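Local structure of shikimate kinase (2PT5) at residues G7-S11 and F106-K111; G78-E84 and R133-K139; T95-I101 and A140-G146. The protein probably catalyses the magnesium-dependent transfer of a phosphate from ATP to the 3-hydroxyl of shikimate, the fifth step of the seven-step route to chorismate. All blocks are in the same frame, centred on the assembly; numbering follows the deposited sequence.

Interaction 1 (G7-S11 and F106-K111)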
loop_
_atom_site.group_PDB
_atom_site.type_symbol
_atom_site.label_atom_id
_atom_site.label_comp_id
_atom_site.label_asym_id
_atom_site.label_seq_id
_atom_site.Cartn_x
_atom_site.Cartn_y
_atom_site.Cartn_z
ATOM N N GLY A 7 2.203 -2.648 -1.523
ATOM C CA GLY A 7 1.875 -3.759 -2.396
ATOM C C GLY A 7 0.756 -3.358 -3.335
ATOM O O GLY A 7 0.307 -2.203 -3.319
ATOM N N PHE A 8 0.284 -4.302 -4.142
ATOM C CA PHE A 8 -0.784 -3.996 -5.080
ATOM C C PHE A 8 -2.122 -3.776 -4.368
ATOM O O PHE A 8 -2.347 -4.249 -3.247
ATOM C CB PHE A 8 -0.905 -5.100 -6.149
ATOM C CG PHE A 8 0.343 -5.279 -6.974
ATOM C CD1 PHE A 8 1.263 -6.286 -6.669
ATOM C CD2 PHE A 8 0.629 -4.409 -8.023
ATOM C CE1 PHE A 8 2.454 -6.426 -7.397
ATOM C CE2 PHE A 8 1.815 -4.539 -8.757
ATOM C CZ PHE A 8 2.729 -5.553 -8.441
HETATM N N MSE A 9 -2.996 -3.039 -5.043
HETATM C CA MSE A 9 -4.320 -2.694 -4.540
HETATM C C MSE A 9 -5.126 -3.869 -3.988
HETATM O O MSE A 9 -5.847 -3.731 -2.999
HETATM C CB MSE A 9 -5.112 -2.016 -5.659
HETATM C CG MSE A 9 -6.614 -1.962 -5.439
HETATM SE SE MSE A 9 -7.558 -2.516 -7.048
HETATM C CE MSE A 9 -8.028 -4.318 -6.525
ATOM N N CYS A 10 -5.007 -5.025 -4.627
ATOM C CA CYS A 10 -5.755 -6.195 -4.198
ATOM C C CYS A 10 -4.959 -7.124 -3.286
ATOM O O CYS A 10 -5.211 -8.329 -3.264
ATOM C CB CYS A 10 -6.219 -6.969 -5.434
ATOM S SG CYS A 10 -4.841 -7.358 -6.567
ATOM N N SER A 11 -4.006 -6.588 -2.534
ATOM C CA SER A 11 -3.213 -7.444 -1.660
ATOM C C SER A 11 -3.698 -7.421 -0.206
ATOM O O SER A 11 -3.071 -8.009 0.671
ATOM C CB SER A 11 -1.723 -7.068 -1.738
ATOM O OG SER A 11 -1.508 -5.735 -1.327
ATOM N N PHE A 106 -3.085 -11.514 -8.400
ATOM C CA PHE A 106 -3.211 -10.109 -8.777
ATOM C C PHE A 106 -4.235 -9.990 -9.896
ATOM O O PHE A 106 -5.157 -9.175 -9.843
ATOM C CB PHE A 106 -1.843 -9.614 -9.264
ATOM C CG PHE A 106 -1.881 -8.317 -10.025
ATOM C CD1 PHE A 106 -2.008 -7.099 -9.361
ATOM C CD2 PHE A 106 -1.735 -8.313 -11.407
ATOM C CE1 PHE A 106 -1.981 -5.896 -10.063
ATOM C CE2 PHE A 106 -1.706 -7.118 -12.119
ATOM C CZ PHE A 106 -1.828 -5.905 -11.444
ATOM N N LEU A 107 -4.067 -10.833 -10.902
ATOM C CA LEU A 107 -4.930 -10.846 -12.071
ATOM C C LEU A 107 -6.387 -11.128 -11.729
ATOM O O LEU A 107 -7.287 -10.506 -12.278
ATOM C CB LEU A 107 -4.419 -11.896 -13.051
ATOM C CG LEU A 107 -4.014 -11.489 -14.466
ATOM C CD1 LEU A 107 -3.448 -10.089 -14.500
ATOM C CD2 LEU A 107 -3.005 -12.508 -14.975
ATOM N N GLU A 108 -6.615 -12.063 -10.814
ATOM C CA GLU A 108 -7.974 -12.417 -10.438
ATOM C C GLU A 108 -8.631 -11.484 -9.415
ATOM O O GLU A 108 -9.854 -11.432 -9.335
ATOM C CB GLU A 108 -8.019 -13.879 -9.953
ATOM C CG GLU A 108 -7.111 -14.210 -8.785
ATOM C CD GLU A 108 -6.706 -15.687 -8.748
ATOM O OE1 GLU A 108 -6.120 -16.121 -7.731
ATOM O OE2 GLU A 108 -6.962 -16.410 -9.740
ATOM N N ARG A 109 -7.838 -10.731 -8.655
ATOM C CA ARG A 109 -8.409 -9.832 -7.643
ATOM C C ARG A 109 -8.395 -8.342 -7.989
ATOM O O ARG A 109 -9.321 -7.616 -7.639
ATOM C CB ARG A 109 -7.688 -10.004 -6.299
ATOM C CG ARG A 109 -7.784 -11.381 -5.646
ATOM C CD ARG A 109 -7.031 -11.377 -4.306
ATOM N NE ARG A 109 -6.920 -12.713 -3.718
ATOM C CZ ARG A 109 -6.384 -12.970 -2.526
ATOM N NH1 ARG A 109 -5.904 -11.985 -1.773
ATOM N NH2 ARG A 109 -6.313 -14.217 -2.093
ATOM N N CYS A 110 -7.346 -7.885 -8.666
ATOM C CA CYS A 110 -7.216 -6.468 -8.997
ATOM C C CYS A 110 -8.064 -5.967 -10.174
ATOM O O CYS A 110 -8.606 -6.746 -10.961
ATOM C CB CYS A 110 -5.739 -6.130 -9.247
ATOM S SG CYS A 110 -4.705 -5.732 -7.784
ATOM N N LYS A 111 -8.164 -4.646 -10.279
ATOM C CA LYS A 111 -8.924 -3.992 -11.338
ATOM C C LYS A 111 -8.169 -2.742 -11.767
ATOM O O LYS A 111 -7.337 -2.237 -11.013
ATOM C CB LYS A 111 -10.312 -3.621 -10.815
ATOM C CG LYS A 111 -11.172 -4.836 -10.505
ATOM C CD LYS A 111 -12.115 -4.592 -9.337
ATOM C CE LYS A 111 -11.351 -4.541 -8.020
ATOM N NZ LYS A 111 -12.259 -4.390 -6.846
#

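Interaction 2 (G78-E84 and R133-K139)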
loop_
_atom_site.group_PDB
_atom_site.type_symbol
_atom_site.label_atom_id
_atom_site.label_comp_id
_atom_site.label_asym_id
_atom_site.label_seq_id
_atom_site.Cartn_x
_atom_site.Cartn_y
_atom_site.Cartn_z
ATOM N N GLY A 78 -1.166 1.750 -4.676
ATOM C CA GLY A 78 -0.310 0.974 -5.561
ATOM C C GLY A 78 0.930 1.713 -6.040
ATOM O O GLY A 78 2.051 1.201 -5.943
ATOM N N GLY A 79 0.726 2.925 -6.545
ATOM C CA GLY A 79 1.821 3.727 -7.058
ATOM C C GLY A 79 2.744 4.282 -5.996
ATOM O O GLY A 79 3.972 4.260 -6.151
ATOM N N LEU A 80 2.164 4.778 -4.910
ATOM C CA LEU A 80 2.968 5.345 -3.827
ATOM C C LEU A 80 3.978 4.327 -3.298
ATOM O O LEU A 80 5.142 4.654 -3.086
ATOM C CB LEU A 80 2.063 5.825 -2.686
ATOM C CG LEU A 80 2.757 6.691 -1.632
ATOM C CD1 LEU A 80 3.349 7.923 -2.299
ATOM C CD2 LEU A 80 1.751 7.089 -0.553
ATOM N N GLY A 81 3.532 3.092 -3.086
ATOM C CA GLY A 81 4.437 2.072 -2.587
ATOM C C GLY A 81 5.520 1.713 -3.592
ATOM O O GLY A 81 6.554 1.153 -3.238
ATOM N N ALA A 82 5.279 2.029 -4.859
ATOM C CA ALA A 82 6.244 1.736 -5.911
ATOM C C ALA A 82 7.120 2.966 -6.170
ATOM O O ALA A 82 7.974 2.955 -7.059
ATOM C CB ALA A 82 5.511 1.319 -7.198
ATOM N N ASN A 83 6.893 4.018 -5.383
ATOM C CA ASN A 83 7.650 5.273 -5.491
ATOM C C ASN A 83 8.863 5.175 -4.558
ATOM O O ASN A 83 8.735 5.311 -3.342
ATOM C CB ASN A 83 6.753 6.446 -5.070
ATOM C CG ASN A 83 7.425 7.799 -5.236
ATOM O OD1 ASN A 83 8.569 7.992 -4.840
ATOM N ND2 ASN A 83 6.699 8.752 -5.813
ATOM N N GLU A 84 10.040 4.942 -5.128
ATOM C CA GLU A 84 11.249 4.794 -4.330
ATOM C C GLU A 84 11.557 5.955 -3.388
ATOM O O GLU A 84 12.061 5.746 -2.284
ATOM C CB GLU A 84 12.439 4.500 -5.244
ATOM C CG GLU A 84 12.379 3.089 -5.821
ATOM C CD GLU A 84 13.657 2.677 -6.511
ATOM O OE1 GLU A 84 13.782 2.917 -7.731
ATOM O OE2 GLU A 84 14.538 2.117 -5.820
ATOM N N ARG A 133 6.677 -2.726 -10.607
ATOM C CA ARG A 133 6.298 -2.225 -9.294
ATOM C C ARG A 133 6.718 -3.249 -8.234
ATOM O O ARG A 133 7.204 -2.878 -7.167
ATOM C CB ARG A 133 4.780 -1.956 -9.209
ATOM C CG ARG A 133 4.308 -0.722 -9.993
ATOM C CD ARG A 133 2.854 -0.338 -9.669
ATOM N NE ARG A 133 2.550 1.027 -10.105
ATOM C CZ ARG A 133 1.379 1.639 -9.935
ATOM N NH1 ARG A 133 0.372 1.024 -9.334
ATOM N NH2 ARG A 133 1.212 2.873 -10.366
ATOM N N ARG A 134 6.552 -4.539 -8.537
ATOM C CA ARG A 134 6.914 -5.588 -7.583
ATOM C C ARG A 134 8.405 -5.557 -7.208
ATOM O O ARG A 134 8.789 -5.942 -6.101
ATOM C CB ARG A 134 6.541 -6.971 -8.143
ATOM C CG ARG A 134 6.754 -8.107 -7.155
ATOM C CD ARG A 134 5.969 -9.373 -7.527
ATOM N NE ARG A 134 6.155 -10.412 -6.516
ATOM C CZ ARG A 134 7.252 -11.162 -6.386
ATOM N NH1 ARG A 134 8.280 -11.011 -7.219
ATOM N NH2 ARG A 134 7.348 -12.038 -5.391
ATOM N N LYS A 135 9.243 -5.103 -8.134
ATOM C CA LYS A 135 10.682 -5.009 -7.891
ATOM C C LYS A 135 10.935 -3.949 -6.819
ATOM O O LYS A 135 11.845 -4.077 -5.995
ATOM C CB LYS A 135 11.419 -4.625 -9.182
ATOM C CG LYS A 135 11.540 -5.760 -10.190
ATOM C CD LYS A 135 12.173 -5.295 -11.512
ATOM C CE LYS A 135 12.180 -6.425 -12.538
ATOM N NZ LYS A 135 12.478 -5.962 -13.935
ATOM N N ILE A 136 10.127 -2.897 -6.837
ATOM C CA ILE A 136 10.268 -1.841 -5.851
ATOM C C ILE A 136 9.691 -2.352 -4.521
ATOM O O ILE A 136 10.331 -2.244 -3.479
ATOM C CB ILE A 136 9.523 -0.564 -6.290
ATOM C CG1 ILE A 136 10.017 -0.115 -7.677
ATOM C CG2 ILE A 136 9.729 0.536 -5.258
ATOM C CD1 ILE A 136 11.519 0.146 -7.756
ATOM N N TYR A 137 8.492 -2.924 -4.564
ATOM C CA TYR A 137 7.875 -3.449 -3.346
ATOM C C TYR A 137 8.850 -4.354 -2.600
ATOM O O TYR A 137 8.972 -4.275 -1.374
ATOM C CB TYR A 137 6.613 -4.261 -3.663
ATOM C CG TYR A 137 5.457 -3.488 -4.256
ATOM C CD1 TYR A 137 5.228 -2.158 -3.919
ATOM C CD2 TYR A 137 4.570 -4.106 -5.141
ATOM C CE1 TYR A 137 4.146 -1.454 -4.453
ATOM C CE2 TYR A 137 3.487 -3.416 -5.681
ATOM C CZ TYR A 137 3.282 -2.090 -5.332
ATOM O OH TYR A 137 2.239 -1.388 -5.895
ATOM N N SER A 138 9.551 -5.206 -3.351
ATOM C CA SER A 138 10.504 -6.157 -2.771
ATOM C C SER A 138 11.623 -5.516 -1.968
ATOM O O SER A 138 12.361 -6.213 -1.284
ATOM C CB SER A 138 11.128 -7.043 -3.865
ATOM O OG SER A 138 10.160 -7.883 -4.478
ATOM N N LYS A 139 11.757 -4.198 -2.050
ATOM C CA LYS A 139 12.804 -3.509 -1.305
ATOM C C LYS A 139 12.369 -3.252 0.139
ATOM O O LYS A 139 13.097 -2.639 0.917
ATOM C CB LYS A 139 13.154 -2.187 -2.001
ATOM C CG LYS A 139 13.753 -2.373 -3.395
ATOM C CD LYS A 139 14.046 -1.045 -4.070
ATOM C CE LYS A 139 14.824 -1.250 -5.365
ATOM N NZ LYS A 139 16.136 -1.911 -5.116
#

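Interaction 3 (T95-I101 and A140-G146)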
loop_
_atom_site.group_PDB
_atom_site.type_symbol
_atom_site.label_atom_id
_atom_site.label_comp_id
_atom_site.label_asym_id
_atom_site.label_seq_id
_atom_site.Cartn_x
_atom_site.Cartn_y
_atom_site.Cartn_z
ATOM N N THR A 95 9.047 0.770 9.833
ATOM C CA THR A 95 9.165 -0.515 9.159
ATOM C C THR A 95 8.194 -0.601 7.988
ATOM O O THR A 95 6.995 -0.329 8.134
ATOM C CB THR A 95 8.878 -1.673 10.137
ATOM O OG1 THR A 95 9.768 -1.575 11.252
ATOM C CG2 THR A 95 9.072 -3.027 9.456
ATOM N N THR A 96 8.724 -0.971 6.826
ATOM C CA THR A 96 7.927 -1.104 5.620
ATOM C C THR A 96 7.644 -2.585 5.449
ATOM O O THR A 96 8.534 -3.419 5.616
ATOM C CB THR A 96 8.667 -0.531 4.383
ATOM O OG1 THR A 96 9.994 -1.067 4.308
ATOM C CG2 THR A 96 8.746 0.986 4.480
ATOM N N VAL A 97 6.390 -2.906 5.152
ATOM C CA VAL A 97 5.957 -4.291 5.000
ATOM C C VAL A 97 5.301 -4.532 3.651
ATOM O O VAL A 97 4.281 -3.916 3.324
ATOM C CB VAL A 97 4.936 -4.688 6.097
ATOM C CG1 VAL A 97 4.621 -6.166 5.999
ATOM C CG2 VAL A 97 5.485 -4.346 7.478
ATOM N N PHE A 98 5.875 -5.450 2.886
ATOM C CA PHE A 98 5.346 -5.775 1.572
ATOM C C PHE A 98 4.474 -7.017 1.656
ATOM O O PHE A 98 4.945 -8.103 1.989
ATOM C CB PHE A 98 6.503 -5.982 0.571
ATOM C CG PHE A 98 6.075 -6.521 -0.783
ATOM C CD1 PHE A 98 4.841 -6.187 -1.342
ATOM C CD2 PHE A 98 6.939 -7.341 -1.517
ATOM C CE1 PHE A 98 4.472 -6.658 -2.604
ATOM C CE2 PHE A 98 6.581 -7.819 -2.786
ATOM C CZ PHE A 98 5.347 -7.477 -3.331
ATOM N N ILE A 99 3.189 -6.838 1.385
ATOM C CA ILE A 99 2.249 -7.948 1.390
ATOM C C ILE A 99 2.229 -8.405 -0.062
ATOM O O ILE A 99 1.570 -7.812 -0.922
ATOM C CB ILE A 99 0.864 -7.486 1.845
ATOM C CG1 ILE A 99 0.965 -6.936 3.272
ATOM C CG2 ILE A 99 -0.112 -8.640 1.772
ATOM C CD1 ILE A 99 -0.304 -6.243 3.771
ATOM N N ASP A 100 2.981 -9.470 -0.311
ATOM C CA ASP A 100 3.182 -10.034 -1.641
ATOM C C ASP A 100 2.175 -11.069 -2.138
ATOM O O ASP A 100 1.919 -12.061 -1.467
ATOM C CB ASP A 100 4.580 -10.662 -1.671
ATOM C CG ASP A 100 5.039 -11.019 -3.069
ATOM O OD1 ASP A 100 5.867 -11.943 -3.187
ATOM O OD2 ASP A 100 4.595 -10.368 -4.038
ATOM N N ILE A 101 1.613 -10.824 -3.319
ATOM C CA ILE A 101 0.700 -11.768 -3.960
ATOM C C ILE A 101 1.266 -12.039 -5.357
ATOM O O ILE A 101 1.783 -11.128 -6.016
ATOM C CB ILE A 101 -0.738 -11.216 -4.122
ATOM C CG1 ILE A 101 -0.701 -9.841 -4.784
ATOM C CG2 ILE A 101 -1.445 -11.186 -2.770
ATOM C CD1 ILE A 101 -2.080 -9.281 -5.106
ATOM N N ALA A 140 11.186 -3.750 0.487
ATOM C CA ALA A 140 10.614 -3.577 1.818
ATOM C C ALA A 140 11.404 -4.280 2.923
ATOM O O ALA A 140 12.019 -5.320 2.694
ATOM C CB ALA A 140 9.169 -4.085 1.820
ATOM N N ASP A 141 11.370 -3.713 4.124
ATOM C CA ASP A 141 12.058 -4.297 5.267
ATOM C C ASP A 141 11.541 -5.713 5.492
ATOM O O ASP A 141 12.318 -6.656 5.677
ATOM C CB ASP A 141 11.793 -3.467 6.525
ATOM C CG ASP A 141 12.334 -2.060 6.417
ATOM O OD1 ASP A 141 11.567 -1.100 6.644
ATOM O OD2 ASP A 141 13.536 -1.917 6.111
ATOM N N ILE A 142 10.220 -5.857 5.465
ATOM C CA ILE A 142 9.589 -7.154 5.687
ATOM C C ILE A 142 8.668 -7.535 4.531
ATOM O O ILE A 142 7.929 -6.697 4.005
ATOM C CB ILE A 142 8.757 -7.146 6.991
ATOM C CG1 ILE A 142 9.612 -6.637 8.156
ATOM C CG2 ILE A 142 8.253 -8.546 7.299
ATOM C CD1 ILE A 142 8.825 -6.429 9.446
ATOM N N LYS A 143 8.715 -8.806 4.147
ATOM C CA LYS A 143 7.892 -9.318 3.057
ATOM C C LYS A 143 7.117 -10.532 3.551
ATOM O O LYS A 143 7.705 -11.472 4.054
ATOM C CB LYS A 143 8.780 -9.719 1.872
ATOM C CG LYS A 143 8.040 -10.425 0.738
ATOM C CD LYS A 143 9.010 -10.936 -0.332
ATOM C CE LYS A 143 8.279 -11.582 -1.501
ATOM N NZ LYS A 143 7.465 -12.772 -1.109
ATOM N N VAL A 144 5.796 -10.505 3.409
ATOM C CA VAL A 144 4.957 -11.614 3.849
ATOM C C VAL A 144 4.031 -12.088 2.729
ATOM O O VAL A 144 3.697 -11.321 1.825
ATOM C CB VAL A 144 4.097 -11.206 5.074
ATOM C CG1 VAL A 144 4.997 -10.772 6.225
ATOM C CG2 VAL A 144 3.156 -10.078 4.694
ATOM N N LYS A 145 3.622 -13.352 2.807
ATOM C CA LYS A 145 2.737 -13.973 1.826
ATOM C C LYS A 145 1.319 -13.425 1.998
ATOM O O LYS A 145 0.668 -13.692 3.004
ATOM C CB LYS A 145 2.725 -15.486 2.044
ATOM C CG LYS A 145 2.502 -16.316 0.796
ATOM C CD LYS A 145 3.831 -16.758 0.198
ATOM C CE LYS A 145 3.626 -17.813 -0.883
ATOM N NZ LYS A 145 2.926 -19.020 -0.356
ATOM N N GLY A 146 0.842 -12.669 1.014
ATOM C CA GLY A 146 -0.485 -12.084 1.109
ATOM C C GLY A 146 -1.594 -12.862 0.431
ATOM O O GLY A 146 -2.712 -12.365 0.279
#

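Interaction 1 (G7-S11 and F106-K111)
F8 overlaps F106 obliquely, CD2 of F8 lying 3.6 Å from CE1 of F106, and CB and CG of F8 rest near CD1 of F106. The planes are inclined at 56° with centroids 4.8 Å apart, so the pair is neither a parallel stack nor a T-shaped one. F130 stacks on F8 and also meets F106, extending the aromatic cluster to helix 127-137. Next to the rings a disulfide joins the two segments, C10 SG to C110 SG at 2.0 Å, with a C-S-S-C torsion of -93°, close to the relaxed value for a disulfide. C10 SG sits between its own backbone N and carbonyl carbon (chi1 53°), and from there it also comes within 4.0 Å of F106 CD1, an oblique sulfur-aromatic contact. The segment 7-11 is the start of the P-loop (Walker A), between strand 2-6 and helix 13-24, and C10 and S11 are predicted ATP ligands; the disulfide thus ties the nucleotide loop to the end of helix 103-109, where C110 is the first residue to leave helical geometry. A type I turn runs from F8 to S11, and F8 O accepts from both S11 N and S11 OG, the latter at 2.6 Å and in the carbonyl plane. The bent selenomethionine M9 lays its CE against C110 CA and, 3.7 Å away, K111 CE. R109 packs CB on C10 CB at 3.5 Å, and its extended chain carries the guanidinium past C10 O, which lies near the group's plane at its edge.

Interaction 2 (G78-E84 and R133-K139)
Y137 and G78 meet through the one hydrogen bond between these segments, Y137 OH to G78 O at 2.6 Å. The hydroxyl approaches at a C=O...O angle of 119° and is tilted 22° from the carbonyl plane. The tyrosine ring presents its edge to G81, whose C is 3.6 Å from Y137 CE1, while A82 CB touches the same ring carbon less closely. Beside it R133 reaches out along the short helix 78-81: CG lies 3.7 Å from A82 CB, and the extended chain sets one guanidinium face over G79, with G79 CA 3.4 Å above the plane and offset toward the rim. R133 NH1 and G79 N, 3.4 Å apart, are both donors, so the guanidinium lies over the G78-G79 peptide without a bond between them. I136 packs on A82 as well, its CG2 3.5 Å from A82 O. Its chi1 of -56° sets CG2 anti to the backbone N, against that oxygen, while the CG1 branch carries CD1 to the carboxylate carbon of E84.

A second shell surrounds the contact. Y137 is positioned by F8, edge-to-face against its ring, and by F98 on strand 95-100; N83, the N-cap of helix 84-91, accepts from A86 N through OD1. G78 and R133 are both predicted to bind the substrate, and K13, a predicted ATP ligand of the P-loop, lies close to G78. The contact therefore joins the glycine-rich turn after strand 72-75 to the arginine-bearing helix 127-137. Chemically, bonding to Y137 OH would hold the G78 peptide in a set orientation, and the nearby R133 cation probably makes the local potential more favourable for an anionic substrate.

Interaction 3 (T95-I101 and A140-G146)
V144 and I99 lie side by side and point the same way at the apolar centre, I99 CG1 4.1 Å from V144 CG2, with V97 and I142 on the same face of the sheet. Strands 95-100 and 142-145 are parallel neighbours, their short axes 26° apart, in the five-stranded parallel sheet of order 2-3-1-4-5 of this P-loop kinase; 142-145 is an outermost strand. Helix 150-162 covers the I142 and V144 side, and T95 CG2 presses tightly on I142 CD1 at 3.4 Å. On the other face F98 CB meets A140 CB at 3.5 Å, while the F98 ring runs beside the aliphatic part of K143.

Between the faces the backbone ladder is regular: I142 N to T96 O, F98 N to I142 O, V144 N to F98 O and D100 N to V144 O. G146 N closes the series on D100 O. At the polar edges, K143 NZ salt-bridges D100 OD1 at 2.7 Å, meeting it 18° out of the carboxylate plane; R134 NH2, from helix 127-137, forms a second salt bridge to D100 OD1. At the other end T96 and D141 interlock: D141 N gives to T96 OG1, at 3.0 Å and 173°, while T96 N donates to the anti lone pair of D141 OD1, 2.9 Å away.

Along the chain the segments interleave: 7-11, 78-84, 95-101, 106-111, 133-139, 140-146, so that each contact crosses the others. Interaction 3 forms one edge of the sheet; interactions 1 and 2 lie beyond the C-terminal ends of strands 2-6 and 72-75. The centre of interaction 1 is about 14 Å from that of interaction 2 and about 15 Å from that of interaction 3; the centres of interactions 2 and 3 are about 11 Å apart. They also touch: I101 CD1 packs on C10 SG, and Y137 CB on F98 CE1. Helix 127-137 is followed in the chain by strand 142-145. P-loop, predicted shikimate residues and outer sheet thus adjoin one another, consistent with nucleotide and substrate sites being built side by side.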